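Local structure of kojibiose phosphorylase (Gut metagenome, 6W0P) at residues I63-L68 / K203-N208; T82-N87 / D183-R188. The protein is a glycoside phosphorylase of glycosyl hydrolase family 65, built from a beta-rich N-terminal domain, a helical central catalytic domain and a small C-terminal domain. One frame throughout, in Å; residues are numbered along the deposited sequence.

Contact 1: residues I63-L68 / K203-N208; sequences IYEYAL and KTLTTN
Glu65 reaches from the short strand 64-66 into the turn at 205-207, a clear case of one carboxylate gathering backbone N-H groups. Beyond CB and CG the chain bends (chi2 -48°) and brings CD between Leu205 CB and Thr207 CG2, 3.6 Å from the latter. At the tip OE1 accepts two backbone bonds: Thr206 N lies 2.7 Å from Glu65 OE1, above the carboxylate plane, and Thr207 N lies 2.9 Å from Glu65 OE1, on the syn side and near the plane. OE1 also packs against Thr204 CB. The other oxygen, OE2, turns back to its own strand, where Tyr66 N donates to it at 3.0 Å, while Thr206 CB packs against it from across the contact. Both oxygens are thus engaged, which fixes the rotation of the group, and the N-H donors would be expected to stabilise its negative charge.

Thr207 also packs on the neighbouring tyrosine. Its CG2 lies over one face of the Tyr64 ring, toward the rim and 3.9 Å from the centroid, a CH-pi contact. At the edge of the contact, Leu68 CD2 meets Leu205 CD1 at 3.6 Å.

Tyr64 OH and Tyr66 OH bond Asn402 and Lys404 respectively. The contact ties strand 64-66, paired antiparallel with strand 83-85, to the end of strand 197-204, next to strand 186-194 in the large antiparallel sheet of the family 65 N-terminal domain.

Contact 2: residues T82-N87 / D183-R188; sequences THFTIN and DCYWNR
Phe84 and Tyr185 form the aromatic part of this contact, a T-shaped pair with centroids 5.3 Å apart and planes at 83°. The edge of Phe84 is the incoming partner: CE1 stands over one face of the tyrosine ring, toward its rim near CE2 and CZ, and the neighbouring CZ lies 3.7 Å from Tyr185 OH. Trp180 meets Phe84 in another edge-to-face arrangement.

The aliphatic part belongs to Ile86, which meets both aromatic residues of the 183-188 segment. Its CG2 and CD1 both rest against the base of the tyrosine, each 4.0 Å from Tyr185 CB, and CD1 also comes obliquely to the six-membered side of the indole, within 3.7 Å of Trp186 CZ2. With CD1 anti to CA (chi2 171°), the longer branch is extended and its end reaches the indole.

Polar bonding centres on the carbonyl of Asn87. Trp186 NE1 donates to Asn87 O at 3.1 Å, with the oxygen almost in the ring plane and the donor on a lone pair in the carbonyl plane. The same oxygen also accepts a hydrogen bond from a water, which in turn accepts one from Tyr185 N at 3.1 Å. A direct bond and a bridge therefore both tie this carbonyl to the 183-188 segment. The side chain of Asn87 is held by other residues: ND2 bonds Leu178 O, and OD1 accepts from Thr58 N.

The arrangement is a buried aromatic and aliphatic cluster between the small antiparallel pair of strands 64-66 and 83-85 and the start of edge strand 186-194 with the loop that leads into it, within the beta-rich N-terminal domain found in family 65 enzymes.

How the contacts relate
Contacts 1 and 2 join the same two elements, for strands 64-66 and 83-85 pair with each other and strands 197-204 and 186-194 are neighbours in the large sheet. Their centres are about 6 Å apart, and 82-87/183-188 is nested along the chain inside the loop closed by 63-68/203-208. Contact 1 is partly buried and relies on a carboxylate receiving turn N-H groups; contact 2 is wholly buried among its touching residues and relies on rings and branched carbons, with one carbonyl as its polar focus. Backbone bonds knit them together, Ala67 with Thr82 and Lys203 with Asn187, while the Glu65 side chain also touches Tyr185.

Contact 1: residues I63-L68 / K203-N208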
ATOM      1  N   ILE A  63     -24.389  11.032   9.822  1.00 35.59           N
ATOM      2  CA  ILE A  63     -23.948  10.792  11.220  1.00 35.55           C
ATOM      3  C   ILE A  63     -22.824   9.760  11.156  1.00 34.88           C
ATOM      4  O   ILE A  63     -23.092   8.623  10.769  1.00 35.05           O
ATOM      5  CB  ILE A  63     -25.110  10.342  12.114  1.00 35.51           C
ATOM      6  CG1 ILE A  63     -26.069  11.498  12.400  1.00 36.44           C
ATOM      7  CG2 ILE A  63     -24.578   9.712  13.385  1.00 35.83           C
ATOM      8  CD1 ILE A  63     -25.441  12.714  13.081  1.00 36.58           C
ATOM      9  N   TYR A  64     -21.609  10.189  11.470  1.00 34.85           N
ATOM     10  CA  TYR A  64     -20.366   9.492  11.084  1.00 35.55           C
ATOM     11  C   TYR A  64     -19.318   9.736  12.162  1.00 38.04           C
ATOM     12  O   TYR A  64     -19.462  10.710  12.957  1.00 39.51           O
ATOM     13  CB  TYR A  64     -19.899  10.000   9.722  1.00 35.24           C
ATOM     14  CG  TYR A  64     -19.146  11.302   9.764  1.00 35.10           C
ATOM     15  CD1 TYR A  64     -19.805  12.519   9.763  1.00 35.55           C
ATOM     16  CD2 TYR A  64     -17.763  11.314   9.814  1.00 35.27           C
ATOM     17  CE1 TYR A  64     -19.106  13.714   9.827  1.00 35.60           C
ATOM     18  CE2 TYR A  64     -17.049  12.496   9.868  1.00 35.00           C
ATOM     19  CZ  TYR A  64     -17.721  13.701   9.882  1.00 35.27           C
ATOM     20  OH  TYR A  64     -17.001  14.861   9.923  1.00 35.30           O
ATOM     21  N   GLU A  65     -18.316   8.861  12.194  1.00 38.47           N
ATOM     22  CA  GLU A  65     -17.114   8.995  13.046  1.00 39.31           C
ATOM     23  C   GLU A  65     -15.873   8.674  12.212  1.00 38.07           C
ATOM     24  O   GLU A  65     -16.006   8.036  11.138  1.00 36.77           O
ATOM     25  CB  GLU A  65     -17.167   8.059  14.258  1.00 40.44           C
ATOM     26  CG  GLU A  65     -17.440   8.782  15.559  1.00 42.24           C
ATOM     27  CD  GLU A  65     -16.583  10.011  15.794  1.00 42.71           C
ATOM     28  OE1 GLU A  65     -17.140  11.029  16.232  1.00 43.93           O
ATOM     29  OE2 GLU A  65     -15.371   9.949  15.520  1.00 45.46           O
ATOM     30  N   TYR A  66     -14.713   9.045  12.755  1.00 37.30           N
ATOM     31  CA  TYR A  66     -13.379   8.690  12.224  1.00 36.70           C
ATOM     32  C   TYR A  66     -12.909   7.368  12.838  1.00 36.90           C
ATOM     33  O   TYR A  66     -13.413   6.939  13.903  1.00 36.29           O
ATOM     34  CB  TYR A  66     -12.418   9.838  12.500  1.00 36.73           C
ATOM     35  CG  TYR A  66     -12.620  11.051  11.636  1.00 36.19           C
ATOM     36  CD1 TYR A  66     -12.118  11.092  10.340  1.00 36.23           C
ATOM     37  CD2 TYR A  66     -13.272  12.174  12.113  1.00 36.09           C
ATOM     38  CE1 TYR A  66     -12.274  12.211   9.536  1.00 36.30           C
ATOM     39  CE2 TYR A  66     -13.424  13.307  11.327  1.00 36.41           C
ATOM     40  CZ  TYR A  66     -12.930  13.325  10.032  1.00 36.73           C
ATOM     41  OH  TYR A  66     -13.075  14.430   9.243  1.00 37.43           O
ATOM     42  N   ALA A  67     -11.964   6.710  12.166  1.00 37.55           N
ATOM     43  CA  ALA A  67     -11.208   5.585  12.747  1.00 39.41           C
ATOM     44  C   ALA A  67     -10.655   6.029  14.104  1.00 41.41           C
ATOM     45  O   ALA A  67     -10.243   7.186  14.220  1.00 42.36           O
ATOM     46  CB  ALA A  67     -10.111   5.149  11.816  1.00 38.83           C
ATOM     47  N   LEU A  68     -10.623   5.130  15.084  1.00 45.65           N
ATOM     48  CA  LEU A  68     -10.212   5.437  16.487  1.00 48.90           C
ATOM     49  C   LEU A  68      -8.725   5.809  16.553  1.00 51.94           C
ATOM     50  O   LEU A  68      -8.360   6.671  17.404  1.00 51.40           O
ATOM     51  CB  LEU A  68     -10.501   4.211  17.352  1.00 49.73           C
ATOM     52  CG  LEU A  68     -11.982   3.904  17.547  1.00 50.11           C
ATOM     53  CD1 LEU A  68     -12.169   2.580  18.281  1.00 49.89           C
ATOM     54  CD2 LEU A  68     -12.658   5.048  18.286  1.00 51.13           C
ATOM     55  N   LYS A 203     -23.837  12.011  22.024  1.00 41.40           N
ATOM     56  CA  LYS A 203     -22.898  12.772  21.185  1.00 41.77           C
ATOM     57  C   LYS A 203     -21.838  11.805  20.663  1.00 40.31           C
ATOM     58  O   LYS A 203     -21.485  10.864  21.400  1.00 38.27           O
ATOM     59  CB  LYS A 203     -22.288  13.913  21.999  1.00 43.80           C
ATOM     60  CG  LYS A 203     -21.459  14.897  21.191  1.00 45.74           C
ATOM     61  CD  LYS A 203     -20.988  16.074  22.026  1.00 48.34           C
ATOM     62  CE  LYS A 203     -20.059  17.002  21.268  1.00 49.39           C
ATOM     63  NZ  LYS A 203     -19.988  18.343  21.904  1.00 51.44           N
ATOM     64  N   THR A 204     -21.374  12.039  19.432  1.00 40.07           N
ATOM     65  CA  THR A 204     -20.319  11.237  18.764  1.00 40.13           C
ATOM     66  C   THR A 204     -18.984  11.543  19.436  1.00 41.07           C
ATOM     67  O   THR A 204     -18.860  12.652  19.983  1.00 41.01           O
ATOM     68  CB  THR A 204     -20.259  11.542  17.269  1.00 39.74           C
ATOM     69  OG1 THR A 204     -20.013  12.940  17.112  1.00 40.06           O
ATOM     70  CG2 THR A 204     -21.539  11.158  16.556  1.00 39.71           C
ATOM     71  N   LEU A 205     -18.035  10.610  19.331  1.00 41.33           N
ATOM     72  CA  LEU A 205     -16.708  10.652  19.995  1.00 42.95           C
ATOM     73  C   LEU A 205     -15.995  11.958  19.639  1.00 44.25           C
ATOM     74  O   LEU A 205     -15.480  12.600  20.555  1.00 43.19           O
ATOM     75  CB  LEU A 205     -15.859   9.464  19.529  1.00 43.13           C
ATOM     76  CG  LEU A 205     -16.450   8.062  19.718  1.00 43.51           C
ATOM     77  CD1 LEU A 205     -15.397   6.989  19.457  1.00 42.70           C
ATOM     78  CD2 LEU A 205     -17.023   7.886  21.118  1.00 44.38           C
ATOM     79  N   THR A 206     -15.988  12.321  18.348  1.00 45.05           N
ATOM     80  CA  THR A 206     -15.061  13.320  17.749  1.00 45.96           C
ATOM     81  C   THR A 206     -15.797  14.339  16.874  1.00 45.36           C
ATOM     82  O   THR A 206     -15.411  15.523  16.925  1.00 43.49           O
ATOM     83  CB  THR A 206     -13.955  12.583  16.985  1.00 47.24           C
ATOM     84  OG1 THR A 206     -12.930  12.432  17.972  1.00 48.95           O
ATOM     85  CG2 THR A 206     -13.422  13.291  15.758  1.00 47.66           C
ATOM     86  N   THR A 207     -16.801  13.908  16.098  1.00 44.06           N
ATOM     87  CA  THR A 207     -17.314  14.670  14.929  1.00 43.66           C
ATOM     88  C   THR A 207     -18.258  15.786  15.374  1.00 44.83           C
ATOM     89  O   THR A 207     -18.766  16.497  14.498  1.00 45.01           O
ATOM     90  CB  THR A 207     -17.957  13.708  13.931  1.00 42.28           C
ATOM     91  OG1 THR A 207     -19.060  13.053  14.558  1.00 41.18           O
ATOM     92  CG2 THR A 207     -16.951  12.696  13.437  1.00 42.19           C
ATOM     93  N   ASN A 208     -18.498  15.915  16.680  1.00 47.62           N
ATOM     94  CA  ASN A 208     -19.304  17.010  17.287  1.00 49.12           C
ATOM     95  C   ASN A 208     -20.761  16.857  16.834  1.00 47.02           C
ATOM     96  O   ASN A 208     -21.429  17.878  16.586  1.00 50.47           O
ATOM     97  CB  ASN A 208     -18.729  18.397  16.961  1.00 50.55           C
ATOM     98  CG  ASN A 208     -18.600  19.259  18.199  1.00 53.49           C
ATOM     99  OD1 ASN A 208     -17.769  18.963  19.064  1.00 53.96           O
ATOM    100  ND2 ASN A 208     -19.402  20.316  18.290  1.00 53.55           N
TER

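Contact 2: residues T82-N87 / D183-R188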
ATOM      1  N   THR A  82      -9.713   7.105   8.003  1.00 39.61           N
ATOM      2  CA  THR A  82     -10.965   6.915   7.236  1.00 38.85           C
ATOM      3  C   THR A  82     -12.140   7.367   8.105  1.00 37.44           C
ATOM      4  O   THR A  82     -11.953   7.583   9.324  1.00 36.80           O
ATOM      5  CB  THR A  82     -11.114   5.464   6.757  1.00 39.27           C
ATOM      6  OG1 THR A  82     -12.119   5.454   5.738  1.00 39.15           O
ATOM      7  CG2 THR A  82     -11.471   4.503   7.877  1.00 39.20           C
ATOM      8  N   HIS A  83     -13.313   7.539   7.504  1.00 35.52           N
ATOM      9  CA  HIS A  83     -14.554   7.829   8.265  1.00 35.13           C
ATOM     10  C   HIS A  83     -15.668   6.959   7.707  1.00 34.50           C
ATOM     11  O   HIS A  83     -15.483   6.388   6.611  1.00 33.76           O
ATOM     12  CB  HIS A  83     -14.868   9.325   8.270  1.00 35.01           C
ATOM     13  CG  HIS A  83     -15.264   9.835   6.933  1.00 34.23           C
ATOM     14  ND1 HIS A  83     -14.342  10.230   5.996  1.00 33.97           N
ATOM     15  CD2 HIS A  83     -16.477  10.008   6.379  1.00 34.07           C
ATOM     16  CE1 HIS A  83     -14.971  10.645   4.924  1.00 34.11           C
ATOM     17  NE2 HIS A  83     -16.283  10.496   5.126  1.00 33.61           N
ATOM     18  N   PHE A  84     -16.745   6.831   8.478  1.00 34.69           N
ATOM     19  CA  PHE A  84     -17.846   5.866   8.220  1.00 34.74           C
ATOM     20  C   PHE A  84     -19.121   6.329   8.938  1.00 34.58           C
ATOM     21  O   PHE A  84     -19.009   6.939  10.021  1.00 35.03           O
ATOM     22  CB  PHE A  84     -17.391   4.460   8.633  1.00 34.50           C
ATOM     23  CG  PHE A  84     -16.571   4.414   9.900  1.00 34.67           C
ATOM     24  CD1 PHE A  84     -17.181   4.435  11.144  1.00 35.00           C
ATOM     25  CD2 PHE A  84     -15.187   4.357   9.848  1.00 34.70           C
ATOM     26  CE1 PHE A  84     -16.428   4.409  12.310  1.00 35.54           C
ATOM     27  CE2 PHE A  84     -14.435   4.334  11.013  1.00 35.10           C
ATOM     28  CZ  PHE A  84     -15.057   4.374  12.242  1.00 35.61           C
ATOM     29  N   THR A  85     -20.276   6.046   8.326  1.00 34.19           N
ATOM     30  CA  THR A  85     -21.651   6.159   8.893  1.00 33.73           C
ATOM     31  C   THR A  85     -21.767   5.143  10.026  1.00 33.49           C
ATOM     32  O   THR A  85     -21.405   3.988   9.798  1.00 32.58           O
ATOM     33  CB  THR A  85     -22.697   5.933   7.796  1.00 34.20           C
ATOM     34  OG1 THR A  85     -22.366   6.757   6.679  1.00 34.43           O
ATOM     35  CG2 THR A  85     -24.111   6.273   8.207  1.00 34.96           C
ATOM     36  N   ILE A  86     -22.197   5.569  11.216  1.00 33.58           N
ATOM     37  CA  ILE A  86     -22.080   4.731  12.450  1.00 33.33           C
ATOM     38  C   ILE A  86     -23.450   4.152  12.826  1.00 32.59           C
ATOM     39  O   ILE A  86     -24.488   4.832  12.704  1.00 31.47           O
ATOM     40  CB  ILE A  86     -21.427   5.511  13.606  1.00 33.91           C
ATOM     41  CG1 ILE A  86     -22.107   6.862  13.837  1.00 34.79           C
ATOM     42  CG2 ILE A  86     -19.936   5.665  13.364  1.00 34.11           C
ATOM     43  CD1 ILE A  86     -21.657   7.583  15.086  1.00 35.65           C
ATOM     44  N   ASN A  87     -23.439   2.893  13.241  1.00 32.23           N
ATOM     45  CA  ASN A  87     -24.591   2.261  13.915  1.00 32.04           C
ATOM     46  C   ASN A  87     -24.994   3.224  15.031  1.00 32.81           C
ATOM     47  O   ASN A  87     -24.086   3.728  15.779  1.00 31.90           O
ATOM     48  CB  ASN A  87     -24.232   0.862  14.408  1.00 31.88           C
ATOM     49  CG  ASN A  87     -25.442   0.033  14.772  1.00 31.93           C
ATOM     50  OD1 ASN A  87     -26.579   0.457  14.530  1.00 31.08           O
ATOM     51  ND2 ASN A  87     -25.191  -1.107  15.418  1.00 31.55           N
ATOM     52  N   ASP A 183     -16.744  -1.457  18.635  1.00 40.69           N
ATOM     53  CA  ASP A 183     -16.744  -0.243  19.493  1.00 41.86           C
ATOM     54  C   ASP A 183     -18.046   0.545  19.334  1.00 40.73           C
ATOM     55  O   ASP A 183     -18.568   0.614  18.202  1.00 38.81           O
ATOM     56  CB  ASP A 183     -15.521   0.621  19.187  1.00 42.35           C
ATOM     57  CG  ASP A 183     -14.237  -0.148  19.397  1.00 44.65           C
ATOM     58  OD1 ASP A 183     -13.794  -0.236  20.565  1.00 46.13           O
ATOM     59  OD2 ASP A 183     -13.711  -0.693  18.404  1.00 45.39           O
ATOM     60  N   CYS A 184     -18.506   1.136  20.440  1.00 39.82           N
ATOM     61  CA  CYS A 184     -19.605   2.124  20.497  1.00 40.59           C
ATOM     62  C   CYS A 184     -19.014   3.499  20.201  1.00 40.65           C
ATOM     63  O   CYS A 184     -18.011   3.827  20.813  1.00 40.91           O
ATOM     64  CB  CYS A 184     -20.292   2.141  21.858  1.00 40.75           C
ATOM     65  SG  CYS A 184     -21.710   3.271  21.907  1.00 41.54           S
ATOM     66  N   TYR A 185     -19.600   4.243  19.265  1.00 40.46           N
ATOM     67  CA  TYR A 185     -19.056   5.532  18.763  1.00 40.73           C
ATOM     68  C   TYR A 185     -19.863   6.693  19.355  1.00 40.20           C
ATOM     69  O   TYR A 185     -19.746   7.804  18.848  1.00 39.91           O
ATOM     70  CB  TYR A 185     -18.987   5.517  17.230  1.00 40.06           C
ATOM     71  CG  TYR A 185     -17.819   4.714  16.709  1.00 40.10           C
ATOM     72  CD1 TYR A 185     -17.911   3.339  16.561  1.00 40.09           C
ATOM     73  CD2 TYR A 185     -16.594   5.310  16.433  1.00 39.44           C
ATOM     74  CE1 TYR A 185     -16.834   2.586  16.118  1.00 40.31           C
ATOM     75  CE2 TYR A 185     -15.506   4.571  15.997  1.00 39.10           C
ATOM     76  CZ  TYR A 185     -15.623   3.204  15.839  1.00 39.95           C
ATOM     77  OH  TYR A 185     -14.562   2.454  15.411  1.00 40.77           O
ATOM     78  N   TRP A 186     -20.586   6.439  20.444  1.00 40.70           N
ATOM     79  CA  TRP A 186     -21.442   7.427  21.154  1.00 41.92           C
ATOM     80  C   TRP A 186     -20.968   7.616  22.600  1.00 43.28           C
ATOM     81  O   TRP A 186     -20.625   6.589  23.241  1.00 44.08           O
ATOM     82  CB  TRP A 186     -22.894   6.956  21.118  1.00 41.75           C
ATOM     83  CG  TRP A 186     -23.429   6.906  19.723  1.00 40.23           C
ATOM     84  CD1 TRP A 186     -23.492   5.818  18.904  1.00 40.02           C
ATOM     85  CD2 TRP A 186     -23.915   8.014  18.959  1.00 39.66           C
ATOM     86  NE1 TRP A 186     -24.029   6.171  17.693  1.00 39.98           N
ATOM     87  CE2 TRP A 186     -24.299   7.514  17.699  1.00 39.83           C
ATOM     88  CE3 TRP A 186     -24.090   9.374  19.220  1.00 40.56           C
ATOM     89  CZ2 TRP A 186     -24.841   8.328  16.709  1.00 39.13           C
ATOM     90  CZ3 TRP A 186     -24.629  10.180  18.241  1.00 40.60           C
ATOM     91  CH2 TRP A 186     -24.997   9.660  17.002  1.00 39.50           C
ATOM     92  N   ASN A 187     -20.951   8.866  23.083  1.00 43.11           N
ATOM     93  CA  ASN A 187     -20.782   9.204  24.524  1.00 44.31           C
ATOM     94  C   ASN A 187     -22.131   9.659  25.092  1.00 45.77           C
ATOM     95  O   ASN A 187     -22.913  10.319  24.360  1.00 45.21           O
ATOM     96  CB  ASN A 187     -19.734  10.298  24.768  1.00 44.00           C
ATOM     97  CG  ASN A 187     -18.323   9.837  24.477  1.00 43.67           C
ATOM     98  OD1 ASN A 187     -17.963   8.719  24.819  1.00 43.03           O
ATOM     99  ND2 ASN A 187     -17.536  10.673  23.812  1.00 43.38           N
ATOM    100  N   ARG A 188     -22.349   9.382  26.376  1.00 47.75           N
ATOM    101  CA  ARG A 188     -23.561   9.764  27.137  1.00 50.37           C
ATOM    102  C   ARG A 188     -23.689  11.294  27.181  1.00 51.83           C
ATOM    103  O   ARG A 188     -22.661  11.989  27.308  1.00 52.46           O
ATOM    104  CB  ARG A 188     -23.448   9.142  28.533  1.00 53.62           C
ATOM    105  CG  ARG A 188     -24.354   9.754  29.588  1.00 56.24           C
ATOM    106  CD  ARG A 188     -24.167   9.118  30.957  1.00 58.85           C
ATOM    107  NE  ARG A 188     -25.447   8.864  31.614  1.00 61.41           N
ATOM    108  CZ  ARG A 188     -25.632   8.126  32.713  1.00 63.79           C
ATOM    109  NH1 ARG A 188     -24.617   7.552  33.343  1.00 65.62           N
ATOM    110  NH2 ARG A 188     -26.855   7.964  33.185  1.00 64.29           N
TER
HETATM  111  O   HOH W   1     -21.863   2.879  17.557  1.00 33.34           O